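Long-range contacts in takeout-like protein 1 (Epiphyas postvittana, PDB 3E8T), which binds a ubiquinone-8 molecule in a long internal pocket and probably serves as a carrier of hydrophobic ligands in insects: residues V70-K75 / D86-A91; K79-E84 / S128-K133; V141-Y146 / H207-V212. All coordinates share one frame; numbering follows the deposited sequence.

In the fold
All three contacts build on one curled antiparallel sheet. Contact 1 and contact 2 share strand 82-100, paired with strand 54-77 in the first and with strand 113-133 in the second, and they touch where Lys75 O meets Glu84 N. Contact 3 is the buried one: it packs residues 207-212 of helix 182-211 on residues 141-146 by apolar contacts and one water bridge. Contacts 1 and 2 are only partly buried; contact 1 has a polar His88-Asp72 face opposite its apolar face, whereas contact 2 joins ring packing to a long, weakly bonded Lys81-Glu130 salt bridge. Contacts 1 and 3 both touch ubiquinone-8, at its tail and its quinone head respectively.

Contact 1. Residues V70-K75 / D86-A91; sequences VIDNVK and DFHLDA. With UQ8 (Ubiquinone-8), chain B.
His88 holds CG between its backbone N and carbonyl carbon (chi1 67°), and Asp72 turns its carboxylate back beside its own N (chi1 -61°), so imidazole and carboxylate meet almost coplanar. His88 ND1 donates to the syn lone pair of Asp72 OD2 at 2.7 Å, nearly straight and in the ring plane. Val70 lies alongside and covers one face of that ring, its CB 3.6 Å from His88 CE1, a CH-pi contact offset toward the rim. An alanine in place of His88 would remove the imidazole and would probably leave the Asp72 carboxylate without the nearly straight bond from ND1 and Val70 without its aromatic cover. The nearby carboxylate is likely to favour a protonated imidazole. Beneath these groups the strands run antiparallel, Val70 and His88 exchanging two backbone bonds. A classic beta bulge follows: Asp72 N and Asn73 N both donate to Asp86 O, at 2.8 Å for Asp72 N. Asn73 ND2 and Asp86 OD2 share a water, while Asp86 OD1 bonds His124. On the other face, Ile71 CD1 packs 3.8 Å from Phe87 CB, and Phe87 CZ comes within 3.5 Å of C17 of the ubiquinone-8 tail. Leu89 CD2 touches the methyl C25 further along the chain. The hairpin of strands 54-77 and 82-100 thus lines the ligand pocket with Phe87 and Leu89; helix 13-28 meets Ile71 and Val74 through Thr17 and Phe20, and strand 113-133 continues the sheet, stacking His122 on His88.

Contact 2. Residues K79-E84 / S128-K133; sequences KKKNIE and SYEMEK
Strand 82-84 crosses strand 128-133 at 134° between their directions, and the backbones meet through the non-hydrogen-bonded pair Asn82-Ser128 and a bond from Tyr129 N to Lys81 O of 3.1 Å whose donor sits above the carbonyl plane. Tyr129, with CG between its backbone N and carbonyl carbon (chi1 72°), brings its ring against the turn preceding strand 82-100. Lys81 CB lies over one face of the ring in a CH-pi contact, 4.0 Å from Tyr129 CZ and offset toward the rim. Ile83 crosses the tyrosine at about a right angle and places CG1 3.8 Å from Tyr129 CD2. Lys81 takes a left-handed backbone conformation in a G1 beta bulge, where it and Asn82 both face Asp77; this is the tight end of the hairpin formed by strands 54-77 and 82-100, here laid against strand 113-133. Beyond the ring, the lysine chain bends at chi3 and runs obliquely to Glu130, itself bent at chi2. In the Glu130 conformer described here, one of two, Lys81 NZ reaches Glu130 OE2 at 3.4 Å, a salt bridge whose hydrogen bonds to both carboxylate oxygens are weak, while Lys81 CD rests at the same distance from Glu130 OE2. Ser128 OG accepts from Lys145 N of the next strand, and the Trp76 ring meets that of Tyr129 with planes about 55° apart.

Contact 3. Residues V141-Y146 / H207-V212; sequences VIFKKY and HFLAKV. With UQ8 (Ubiquinone-8), chain B.
Apolar packing carries most of this contact between strand 141-146 and helix 207-211, whose N-to-C directions differ by 152°. Leu209, with CG anti to its carbonyl carbon (chi1 -68°), sends CD1 over one face of the Phe143 ring, 3.5 Å from Phe143 CZ, in a CH-pi contact displaced toward the CE1-CZ edge. The same methyl lies 4.3 Å from Val141 CG1, while Leu209 CB sits against the Val141 carbonyl oxygen. Further out, Ile142 curls its end back toward the helix, so that CD1 meets Ala210 CB at 3.8 Å. The ligand forms a second apolar interface: Leu209 CD1 approaches the ring methyl C1M of ubiquinone-8 to 3.2 Å, a close contact that wedges the leucine between the quinone head and Phe143. Polar contact is made by water, which accepts from Val141 N at 2.9 Å and donates to Leu209 O at 2.7 Å. Within residues 141-146 and 207-212 no direct hydrogen bond forms, and the polar link is that one bridging water; nearby, Lys206 NZ bonds Phe143 O. Leu209 thus offers the quinone a purely hydrocarbon surface, consistent with a pocket for lipophilic ligands.

Contact 1. Residues V70-K75 / D86-A91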
loop_
_atom_site.group_PDB
_atom_site.type_symbol
_atom_site.label_atom_id
_atom_site.label_comp_id
_atom_site.label_asym_id
_atom_site.label_seq_id
_atom_site.Cartn_x
_atom_site.Cartn_y
_atom_site.Cartn_z
ATOM N N VAL A 70 -9.738 -0.473 -7.158
ATOM C CA VAL A 70 -11.193 -0.309 -7.139
ATOM C C VAL A 70 -11.568 0.079 -5.726
ATOM O O VAL A 70 -11.265 -0.639 -4.768
ATOM C CB VAL A 70 -11.895 -1.565 -7.571
ATOM C CG1 VAL A 70 -13.388 -1.390 -7.483
ATOM C CG2 VAL A 70 -11.487 -1.901 -9.015
ATOM N N ILE A 71 -12.218 1.235 -5.567
ATOM C CA ILE A 71 -12.681 1.706 -4.293
ATOM C C ILE A 71 -14.027 1.074 -4.005
ATOM O O ILE A 71 -14.996 1.311 -4.717
ATOM C CB ILE A 71 -12.801 3.238 -4.210
ATOM C CG1 ILE A 71 -11.539 3.934 -4.690
ATOM C CG2 ILE A 71 -13.169 3.669 -2.803
ATOM C CD1 ILE A 71 -10.307 3.622 -3.892
ATOM N N ASP A 72 -14.116 0.291 -2.945
ATOM C CA ASP A 72 -15.332 -0.398 -2.577
ATOM C C ASP A 72 -16.246 0.468 -1.753
ATOM O O ASP A 72 -17.473 0.424 -1.949
ATOM C CB ASP A 72 -15.015 -1.725 -1.884
ATOM C CG ASP A 72 -14.238 -2.654 -2.775
ATOM O OD1 ASP A 72 -14.754 -2.999 -3.871
ATOM O OD2 ASP A 72 -13.084 -3.032 -2.428
ATOM N N ASN A 73 -15.687 1.249 -0.844
ATOM C CA ASN A 73 -16.451 2.108 0.015
ATOM C C ASN A 73 -15.600 3.171 0.673
ATOM O O ASN A 73 -14.480 2.895 1.039
ATOM C CB ASN A 73 -17.154 1.308 1.123
ATOM C CG ASN A 73 -18.310 2.103 1.759
ATOM O OD1 ASN A 73 -19.234 2.507 1.059
ATOM N ND2 ASN A 73 -18.222 2.366 3.049
ATOM N N VAL A 74 -16.182 4.352 0.858
ATOM C CA VAL A 74 -15.626 5.430 1.649
ATOM C C VAL A 74 -16.696 5.869 2.634
ATOM O O VAL A 74 -17.817 6.195 2.198
ATOM C CB VAL A 74 -15.163 6.630 0.831
ATOM C CG1 VAL A 74 -14.665 7.720 1.757
ATOM C CG2 VAL A 74 -14.098 6.209 -0.222
ATOM N N LYS A 75 -16.403 5.799 3.935
ATOM C CA LYS A 75 -17.325 6.253 4.988
ATOM C C LYS A 75 -16.590 7.274 5.817
ATOM O O LYS A 75 -15.590 6.982 6.507
ATOM C CB LYS A 75 -17.754 5.120 5.893
ATOM C CG LYS A 75 -18.718 5.542 7.036
ATOM C CD LYS A 75 -19.215 4.338 7.864
ATOM C CE LYS A 75 -19.905 4.735 9.195
ATOM N NZ LYS A 75 -19.702 6.162 9.620
ATOM N N ASP A 86 -12.278 1.219 2.044
ATOM C CA ASP A 86 -12.110 -0.176 1.666
ATOM C C ASP A 86 -11.861 -0.208 0.172
ATOM O O ASP A 86 -12.602 0.402 -0.596
ATOM C CB ASP A 86 -13.383 -0.959 1.981
ATOM C CG ASP A 86 -13.592 -1.133 3.431
ATOM O OD1 ASP A 86 -12.794 -1.875 4.015
ATOM O OD2 ASP A 86 -14.525 -0.545 4.005
ATOM N N PHE A 87 -10.797 -0.873 -0.262
ATOM C CA PHE A 87 -10.507 -0.988 -1.683
ATOM C C PHE A 87 -9.779 -2.282 -1.984
ATOM O O PHE A 87 -9.331 -2.971 -1.066
ATOM C CB PHE A 87 -9.696 0.235 -2.193
ATOM C CG PHE A 87 -8.350 0.441 -1.552
ATOM C CD1 PHE A 87 -7.203 0.063 -2.216
ATOM C CD2 PHE A 87 -8.246 1.064 -0.305
ATOM C CE1 PHE A 87 -5.945 0.295 -1.681
ATOM C CE2 PHE A 87 -6.980 1.283 0.250
ATOM C CZ PHE A 87 -5.854 0.867 -0.461
ATOM N N HIS A 88 -9.640 -2.592 -3.256
ATOM C CA HIS A 88 -8.904 -3.769 -3.655
ATOM C C HIS A 88 -8.215 -3.565 -4.976
ATOM O O HIS A 88 -8.535 -2.639 -5.726
ATOM C CB HIS A 88 -9.820 -5.006 -3.682
ATOM C CG HIS A 88 -10.869 -4.958 -4.749
ATOM N ND1 HIS A 88 -12.104 -4.359 -4.579
ATOM C CD2 HIS A 88 -10.851 -5.420 -6.020
ATOM C CE1 HIS A 88 -12.809 -4.477 -5.701
ATOM N NE2 HIS A 88 -12.073 -5.113 -6.592
ATOM N N LEU A 89 -7.205 -4.411 -5.236
ATOM C CA LEU A 89 -6.428 -4.306 -6.463
ATOM C C LEU A 89 -5.587 -5.548 -6.680
ATOM O O LEU A 89 -5.460 -6.375 -5.771
ATOM C CB LEU A 89 -5.498 -3.084 -6.393
ATOM C CG LEU A 89 -4.332 -3.162 -5.380
ATOM C CD1 LEU A 89 -3.301 -2.121 -5.781
ATOM C CD2 LEU A 89 -4.779 -2.942 -3.965
ATOM N N ASP A 90 -5.107 -5.703 -7.897
ATOM C CA ASP A 90 -3.965 -6.536 -8.187
ATOM C C ASP A 90 -2.730 -5.694 -8.123
ATOM O O ASP A 90 -2.749 -4.554 -8.561
ATOM C CB ASP A 90 -4.065 -7.190 -9.577
ATOM C CG ASP A 90 -5.274 -8.105 -9.739
ATOM O OD1 ASP A 90 -5.870 -8.529 -8.740
ATOM O OD2 ASP A 90 -5.597 -8.391 -10.930
ATOM N N ALA A 91 -1.645 -6.226 -7.566
ATOM C CA ALA A 91 -0.433 -5.437 -7.438
ATOM C C ALA A 91 0.777 -6.292 -7.643
ATOM O O ALA A 91 0.713 -7.518 -7.558
ATOM C CB ALA A 91 -0.383 -4.865 -6.057
HETATM C C45 UQ8 B . 11.777 -13.761 0.247
HETATM C C44 UQ8 B . 10.727 -14.531 1.052
HETATM C C46 UQ8 B . 11.063 -15.998 1.011
HETATM C C43 UQ8 B . 9.311 -14.299 0.560
HETATM C C42 UQ8 B . 9.042 -12.808 0.305
HETATM C C41 UQ8 B . 8.983 -12.071 1.637
HETATM C C39 UQ8 B . 7.821 -11.101 1.646
HETATM C C40 UQ8 B . 8.027 -9.612 1.916
HETATM C C38 UQ8 B . 6.547 -11.574 1.480
HETATM C C37 UQ8 B . 5.408 -10.781 1.464
HETATM C C36 UQ8 B . 4.291 -11.685 0.942
HETATM C C34 UQ8 B . 2.994 -10.941 0.683
HETATM C C35 UQ8 B . 2.015 -11.670 0.023
HETATM C C33 UQ8 B . 2.852 -9.597 1.019
HETATM C C32 UQ8 B . 1.732 -8.783 0.885
HETATM C C31 UQ8 B . 2.219 -7.315 0.764
HETATM C C29 UQ8 B . 1.085 -6.299 0.776
HETATM C C30 UQ8 B . -0.084 -6.437 1.803
HETATM C C28 UQ8 B . 1.092 -5.246 -0.133
HETATM C C27 UQ8 B . 0.118 -4.260 -0.225
HETATM C C26 UQ8 B . 0.703 -2.929 -0.721
HETATM C C24 UQ8 B . -0.414 -1.931 -1.046
HETATM C C25 UQ8 B . -1.344 -2.164 -2.249
HETATM C C23 UQ8 B . -0.586 -0.823 -0.246
HETATM C C22 UQ8 B . -1.539 0.188 -0.396
HETATM C C21 UQ8 B . -1.506 1.152 0.790
HETATM C C19 UQ8 B . -2.716 2.079 0.910
HETATM C C20 UQ8 B . -2.707 2.889 2.205
HETATM C C18 UQ8 B . -2.941 2.951 -0.333
HETATM C C17 UQ8 B . -4.103 3.934 -0.128
HETATM C C16 UQ8 B . -4.672 4.475 -1.450
HETATM C C14 UQ8 B . -5.533 5.697 -1.152
HETATM C C15 UQ8 B . -6.429 5.691 0.100
HETATM C C13 UQ8 B . -5.500 6.825 -1.970
HETATM C C12 UQ8 B . -6.257 7.965 -1.715
HETATM C C11 UQ8 B . -6.611 8.768 -2.984
HETATM C C9 UQ8 B . -7.887 9.607 -2.782
HETATM C C10 UQ8 B . -8.236 9.797 -1.296
HETATM C C8 UQ8 B . -7.708 10.949 -3.486
HETATM C C7 UQ8 B . -7.571 12.122 -2.509
HETATM C C6 UQ8 B . -8.931 12.657 -2.000
HETATM C C1 UQ8 B . -9.085 12.950 -0.639
HETATM C C1M UQ8 B . -7.999 12.741 0.210
HETATM C C2 UQ8 B . -10.293 13.435 -0.121
HETATM O O2 UQ8 B . -10.425 13.697 1.077
HETATM C C3 UQ8 B . -11.372 13.643 -0.966
HETATM O O3 UQ8 B . -12.546 14.117 -0.460
HETATM C C3M UQ8 B . -12.513 15.542 -0.398
HETATM C C4 UQ8 B . -11.254 13.356 -2.320
HETATM O O4 UQ8 B . -12.329 13.568 -3.137
HETATM C C4M UQ8 B . -13.490 12.891 -2.632
HETATM C C5 UQ8 B . -10.044 12.865 -2.833
HETATM O O5 UQ8 B . -9.966 12.630 -4.041
HETATM O O HOH W 1 -15.594 1.983 4.237
#

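Contact 2. Residues K79-E84 / S128-K133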
loop_
_atom_site.group_PDB
_atom_site.type_symbol
_atom_site.label_atom_id
_atom_site.label_comp_id
_atom_site.label_asym_id
_atom_site.label_seq_id
_atom_site.Cartn_x
_atom_site.Cartn_y
_atom_site.Cartn_z
ATOM N N LYS A 79 -18.587 12.559 13.266
ATOM C CA LYS A 79 -18.656 12.525 14.735
ATOM C C LYS A 79 -17.353 12.033 15.378
ATOM O O LYS A 79 -16.809 12.657 16.303
ATOM C CB LYS A 79 -19.844 11.653 15.178
ATOM C CG LYS A 79 -20.001 11.505 16.690
ATOM C CD LYS A 79 -21.199 10.633 17.082
ATOM C CE LYS A 79 -21.419 10.652 18.595
ATOM N NZ LYS A 79 -20.311 10.010 19.372
ATOM N N LYS A 80 -16.851 10.915 14.856
ATOM C CA LYS A 80 -15.619 10.313 15.309
ATOM C C LYS A 80 -14.383 10.992 14.695
ATOM O O LYS A 80 -13.278 10.817 15.206
ATOM C CB LYS A 80 -15.603 8.833 14.948
ATOM C CG LYS A 80 -16.533 7.997 15.843
ATOM C CD LYS A 80 -16.499 6.524 15.496
ATOM C CE LYS A 80 -15.228 5.833 16.006
ATOM N NZ LYS A 80 -15.128 4.397 15.543
ATOM N N LYS A 81 -14.599 11.760 13.634
ATOM C CA LYS A 81 -13.556 12.358 12.805
ATOM C C LYS A 81 -12.578 11.293 12.303
ATOM O O LYS A 81 -11.362 11.383 12.450
ATOM C CB LYS A 81 -12.838 13.500 13.512
ATOM C CG LYS A 81 -13.772 14.641 13.914
ATOM C CD LYS A 81 -12.974 15.658 14.708
ATOM C CE LYS A 81 -13.775 16.417 15.760
ATOM N NZ LYS A 81 -12.859 17.338 16.505
ATOM N N ASN A 82 -13.151 10.258 11.726
ATOM C CA ASN A 82 -12.393 9.179 11.094
ATOM C C ASN A 82 -12.969 8.974 9.695
ATOM O O ASN A 82 -14.131 9.263 9.440
ATOM C CB ASN A 82 -12.495 7.845 11.878
ATOM C CG ASN A 82 -11.794 7.842 13.257
ATOM O OD1 ASN A 82 -10.878 8.595 13.528
ATOM N ND2 ASN A 82 -12.232 6.913 14.117
ATOM N N ILE A 83 -12.132 8.449 8.809
ATOM C CA ILE A 83 -12.503 8.071 7.452
ATOM C C ILE A 83 -12.122 6.601 7.269
ATOM O O ILE A 83 -10.981 6.252 7.543
ATOM C CB ILE A 83 -11.769 8.910 6.422
ATOM C CG1 ILE A 83 -11.884 10.404 6.689
ATOM C CG2 ILE A 83 -12.276 8.625 5.027
ATOM C CD1 ILE A 83 -10.863 11.277 5.966
ATOM N N GLU A 84 -13.052 5.763 6.814
ATOM C CA GLU A 84 -12.770 4.367 6.502
ATOM C C GLU A 84 -12.865 4.173 5.014
ATOM O O GLU A 84 -13.893 4.523 4.406
ATOM C CB GLU A 84 -13.766 3.444 7.167
ATOM C CG GLU A 84 -13.744 3.485 8.686
ATOM C CD GLU A 84 -14.516 2.347 9.348
ATOM O OE1 GLU A 84 -14.943 1.388 8.650
ATOM O OE2 GLU A 84 -14.672 2.392 10.600
ATOM N N SER A 128 -7.658 9.035 10.996
ATOM C CA SER A 128 -8.196 10.082 11.841
ATOM C C SER A 128 -7.750 11.437 11.351
ATOM O O SER A 128 -6.639 11.582 10.837
ATOM C CB SER A 128 -7.776 9.860 13.257
ATOM O OG SER A 128 -6.400 9.777 13.329
ATOM N N TYR A 129 -8.626 12.428 11.477
ATOM C CA TYR A 129 -8.315 13.762 10.961
ATOM C C TYR A 129 -8.886 14.805 11.903
ATOM O O TYR A 129 -9.730 14.529 12.758
ATOM C CB TYR A 129 -8.905 13.966 9.542
ATOM C CG TYR A 129 -10.369 14.107 9.536
ATOM C CD1 TYR A 129 -10.942 15.364 9.706
ATOM C CD2 TYR A 129 -11.231 13.003 9.424
ATOM C CE1 TYR A 129 -12.298 15.519 9.729
ATOM C CE2 TYR A 129 -12.616 13.167 9.457
ATOM C CZ TYR A 129 -13.140 14.450 9.631
ATOM O OH TYR A 129 -14.491 14.614 9.674
ATOM N N GLU A 130 -8.446 16.027 11.671
ATOM C CA GLU A 130 -9.033 17.190 12.299
ATOM C C GLU A 130 -9.256 18.227 11.215
ATOM O O GLU A 130 -8.419 18.362 10.323
ATOM C CB GLU A 130 -8.055 17.738 13.329
ATOM C CG GLU A 130 -7.959 16.913 14.614
ATOM C CD GLU A 130 -9.192 17.037 15.480
ATOM O OE1 GLU A 130 -9.569 18.186 15.797
ATOM O OE2 GLU A 130 -9.783 15.990 15.827
ATOM N N MET A 131 -10.365 18.948 11.303
ATOM C CA MET A 131 -10.609 20.099 10.458
ATOM C C MET A 131 -9.959 21.270 11.160
ATOM O O MET A 131 -10.276 21.557 12.329
ATOM C CB MET A 131 -12.106 20.373 10.307
ATOM C CG MET A 131 -12.934 19.370 9.546
ATOM S SD MET A 131 -12.381 19.159 7.890
ATOM C CE MET A 131 -11.923 20.802 7.446
ATOM N N GLU A 132 -9.025 21.907 10.468
ATOM C CA GLU A 132 -8.240 22.990 11.063
ATOM C C GLU A 132 -8.232 24.204 10.179
ATOM O O GLU A 132 -8.064 24.090 8.967
ATOM C CB GLU A 132 -6.780 22.542 11.265
ATOM C CG GLU A 132 -6.644 21.323 12.178
ATOM C CD GLU A 132 -5.211 20.851 12.414
ATOM O OE1 GLU A 132 -4.241 21.337 11.769
ATOM O OE2 GLU A 132 -5.039 19.936 13.242
ATOM N N LYS A 133 -8.300 25.373 10.803
ATOM C CA LYS A 133 -8.176 26.629 10.073
ATOM C C LYS A 133 -6.733 27.068 10.101
ATOM O O LYS A 133 -6.131 27.081 11.177
ATOM C CB LYS A 133 -9.055 27.658 10.764
ATOM C CG LYS A 133 -9.384 28.857 9.956
ATOM C CD LYS A 133 -10.377 29.726 10.676
ATOM C CE LYS A 133 -11.763 29.133 10.768
ATOM N NZ LYS A 133 -12.483 28.886 9.498
#

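Contact 3. Residues V141-Y146 / H207-V212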
loop_
_atom_site.group_PDB
_atom_site.type_symbol
_atom_site.label_atom_id
_atom_site.label_comp_id
_atom_site.label_asym_id
_atom_site.label_seq_id
_atom_site.Cartn_x
_atom_site.Cartn_y
_atom_site.Cartn_z
ATOM N N VAL A 141 -8.715 19.682 5.755
ATOM C CA VAL A 141 -8.680 18.398 6.456
ATOM C C VAL A 141 -7.233 18.024 6.711
ATOM O O VAL A 141 -6.451 17.893 5.777
ATOM C CB VAL A 141 -9.336 17.322 5.622
ATOM C CG1 VAL A 141 -9.094 15.905 6.200
ATOM C CG2 VAL A 141 -10.790 17.597 5.529
ATOM N N ILE A 142 -6.902 17.822 7.988
ATOM C CA ILE A 142 -5.568 17.497 8.409
ATOM C C ILE A 142 -5.541 16.053 8.932
ATOM O O ILE A 142 -6.061 15.772 9.965
ATOM C CB ILE A 142 -5.018 18.503 9.441
ATOM C CG1 ILE A 142 -5.112 19.931 8.907
ATOM C CG2 ILE A 142 -3.562 18.135 9.827
ATOM C CD1 ILE A 142 -4.296 20.176 7.633
ATOM N N PHE A 143 -4.945 15.183 8.154
ATOM C CA PHE A 143 -4.790 13.798 8.565
ATOM C C PHE A 143 -3.826 13.663 9.726
ATOM O O PHE A 143 -2.785 14.316 9.751
ATOM C CB PHE A 143 -4.243 12.969 7.412
ATOM C CG PHE A 143 -5.249 12.552 6.389
ATOM C CD1 PHE A 143 -6.540 12.999 6.392
ATOM C CD2 PHE A 143 -4.863 11.594 5.423
ATOM C CE1 PHE A 143 -7.466 12.539 5.442
ATOM C CE2 PHE A 143 -5.763 11.140 4.489
ATOM C CZ PHE A 143 -7.047 11.615 4.485
ATOM N N LYS A 144 -4.142 12.781 10.678
ATOM C CA LYS A 144 -3.375 12.637 11.899
ATOM C C LYS A 144 -2.734 11.250 11.978
ATOM O O LYS A 144 -1.476 11.136 12.051
ATOM C CB LYS A 144 -4.261 12.891 13.113
ATOM C CG LYS A 144 -4.815 14.305 13.173
ATOM C CD LYS A 144 -3.750 15.388 13.241
ATOM C CE LYS A 144 -4.377 16.772 13.337
ATOM N NZ LYS A 144 -3.312 17.852 13.517
ATOM N N LYS A 145 -3.520 10.208 12.030
ATOM C CA LYS A 145 -2.998 8.846 12.182
ATOM C C LYS A 145 -3.763 7.949 11.236
ATOM O O LYS A 145 -4.838 8.322 10.738
ATOM C CB LYS A 145 -3.195 8.342 13.639
ATOM C CG LYS A 145 -2.434 9.122 14.628
ATOM C CD LYS A 145 -2.507 8.642 16.081
ATOM C CE LYS A 145 -2.011 7.236 16.298
ATOM N NZ LYS A 145 -2.091 6.912 17.782
ATOM N N TYR A 146 -3.228 6.771 10.993
ATOM C CA TYR A 146 -3.913 5.783 10.224
ATOM C C TYR A 146 -3.618 4.399 10.725
ATOM O O TYR A 146 -2.592 4.133 11.415
ATOM C CB TYR A 146 -3.537 5.887 8.724
ATOM C CG TYR A 146 -2.121 5.474 8.456
ATOM C CD1 TYR A 146 -1.803 4.181 8.073
ATOM C CD2 TYR A 146 -1.076 6.388 8.643
ATOM C CE1 TYR A 146 -0.492 3.803 7.874
ATOM C CE2 TYR A 146 0.239 6.013 8.427
ATOM C CZ TYR A 146 0.509 4.728 8.042
ATOM O OH TYR A 146 1.836 4.389 7.838
ATOM N N HIS A 207 -0.157 15.601 2.958
ATOM C CA HIS A 207 0.413 16.816 2.400
ATOM C C HIS A 207 -0.537 17.486 1.427
ATOM O O HIS A 207 -0.730 18.733 1.458
ATOM C CB HIS A 207 1.710 16.417 1.678
ATOM C CG HIS A 207 2.350 17.528 0.926
ATOM N ND1 HIS A 207 2.936 18.612 1.542
ATOM C CD2 HIS A 207 2.467 17.725 -0.402
ATOM C CE1 HIS A 207 3.414 19.420 0.607
ATOM N NE2 HIS A 207 3.119 18.917 -0.579
ATOM N N PHE A 208 -1.121 16.692 0.546
ATOM C CA PHE A 208 -2.037 17.237 -0.473
ATOM C C PHE A 208 -3.229 17.886 0.188
ATOM O O PHE A 208 -3.600 19.044 -0.106
ATOM C CB PHE A 208 -2.490 16.089 -1.405
ATOM C CG PHE A 208 -3.618 16.456 -2.368
ATOM C CD1 PHE A 208 -3.319 17.113 -3.510
ATOM C CD2 PHE A 208 -4.960 16.135 -2.109
ATOM C CE1 PHE A 208 -4.320 17.463 -4.415
ATOM C CE2 PHE A 208 -5.946 16.480 -2.978
ATOM C CZ PHE A 208 -5.615 17.152 -4.142
ATOM N N LEU A 209 -3.866 17.182 1.114
ATOM C CA LEU A 209 -5.035 17.752 1.783
ATOM C C LEU A 209 -4.726 18.948 2.664
ATOM O O LEU A 209 -5.558 19.830 2.862
ATOM C CB LEU A 209 -5.807 16.692 2.562
ATOM C CG LEU A 209 -6.493 15.648 1.726
ATOM C CD1 LEU A 209 -7.031 14.562 2.639
ATOM C CD2 LEU A 209 -7.633 16.245 0.883
ATOM N N ALA A 210 -3.517 19.030 3.168
ATOM C CA ALA A 210 -3.127 20.206 3.977
ATOM C C ALA A 210 -2.953 21.472 3.142
ATOM O O ALA A 210 -2.917 22.555 3.701
ATOM C CB ALA A 210 -1.849 19.909 4.796
ATOM N N LYS A 211 -2.858 21.338 1.834
ATOM C CA LYS A 211 -2.648 22.487 0.962
ATOM C C LYS A 211 -3.810 22.789 0.038
ATOM O O LYS A 211 -3.784 23.849 -0.602
ATOM C CB LYS A 211 -1.364 22.320 0.151
ATOM C CG LYS A 211 -1.438 21.381 -1.036
ATOM C CD LYS A 211 -0.077 20.870 -1.551
ATOM C CE LYS A 211 0.829 22.003 -1.990
ATOM N NZ LYS A 211 0.268 22.842 -3.139
ATOM N N VAL A 212 -4.851 21.958 0.013
ATOM C CA VAL A 212 -6.032 22.169 -0.816
ATOM C C VAL A 212 -7.204 22.458 0.121
ATOM O O VAL A 212 -7.548 21.640 0.946
ATOM C CB VAL A 212 -6.332 20.983 -1.729
ATOM C CG1 VAL A 212 -7.552 21.296 -2.560
ATOM C CG2 VAL A 212 -5.124 20.725 -2.662
HETATM C C45 UQ8 B . 11.777 -13.761 0.247
HETATM C C44 UQ8 B . 10.727 -14.531 1.052
HETATM C C46 UQ8 B . 11.063 -15.998 1.011
HETATM C C43 UQ8 B . 9.311 -14.299 0.560
HETATM C C42 UQ8 B . 9.042 -12.808 0.305
HETATM C C41 UQ8 B . 8.983 -12.071 1.637
HETATM C C39 UQ8 B . 7.821 -11.101 1.646
HETATM C C40 UQ8 B . 8.027 -9.612 1.916
HETATM C C38 UQ8 B . 6.547 -11.574 1.480
HETATM C C37 UQ8 B . 5.408 -10.781 1.464
HETATM C C36 UQ8 B . 4.291 -11.685 0.942
HETATM C C34 UQ8 B . 2.994 -10.941 0.683
HETATM C C35 UQ8 B . 2.015 -11.670 0.023
HETATM C C33 UQ8 B . 2.852 -9.597 1.019
HETATM C C32 UQ8 B . 1.732 -8.783 0.885
HETATM C C31 UQ8 B . 2.219 -7.315 0.764
HETATM C C29 UQ8 B . 1.085 -6.299 0.776
HETATM C C30 UQ8 B . -0.084 -6.437 1.803
HETATM C C28 UQ8 B . 1.092 -5.246 -0.133
HETATM C C27 UQ8 B . 0.118 -4.260 -0.225
HETATM C C26 UQ8 B . 0.703 -2.929 -0.721
HETATM C C24 UQ8 B . -0.414 -1.931 -1.046
HETATM C C25 UQ8 B . -1.344 -2.164 -2.249
HETATM C C23 UQ8 B . -0.586 -0.823 -0.246
HETATM C C22 UQ8 B . -1.539 0.188 -0.396
HETATM C C21 UQ8 B . -1.506 1.152 0.790
HETATM C C19 UQ8 B . -2.716 2.079 0.910
HETATM C C20 UQ8 B . -2.707 2.889 2.205
HETATM C C18 UQ8 B . -2.941 2.951 -0.333
HETATM C C17 UQ8 B . -4.103 3.934 -0.128
HETATM C C16 UQ8 B . -4.672 4.475 -1.450
HETATM C C14 UQ8 B . -5.533 5.697 -1.152
HETATM C C15 UQ8 B . -6.429 5.691 0.100
HETATM C C13 UQ8 B . -5.500 6.825 -1.970
HETATM C C12 UQ8 B . -6.257 7.965 -1.715
HETATM C C11 UQ8 B . -6.611 8.768 -2.984
HETATM C C9 UQ8 B . -7.887 9.607 -2.782
HETATM C C10 UQ8 B . -8.236 9.797 -1.296
HETATM C C8 UQ8 B . -7.708 10.949 -3.486
HETATM C C7 UQ8 B . -7.571 12.122 -2.509
HETATM C C6 UQ8 B . -8.931 12.657 -2.000
HETATM C C1 UQ8 B . -9.085 12.950 -0.639
HETATM C C1M UQ8 B . -7.999 12.741 0.210
HETATM C C2 UQ8 B . -10.293 13.435 -0.121
HETATM O O2 UQ8 B . -10.425 13.697 1.077
HETATM C C3 UQ8 B . -11.372 13.643 -0.966
HETATM O O3 UQ8 B . -12.546 14.117 -0.460
HETATM C C3M UQ8 B . -12.513 15.542 -0.398
HETATM C C4 UQ8 B . -11.254 13.356 -2.320
HETATM O O4 UQ8 B . -12.329 13.568 -3.137
HETATM C C4M UQ8 B . -13.490 12.891 -2.632
HETATM C C5 UQ8 B . -10.044 12.865 -2.833
HETATM O O5 UQ8 B . -9.966 12.630 -4.041
HETATM O O HOH W 2 -8.279 19.866 2.927
#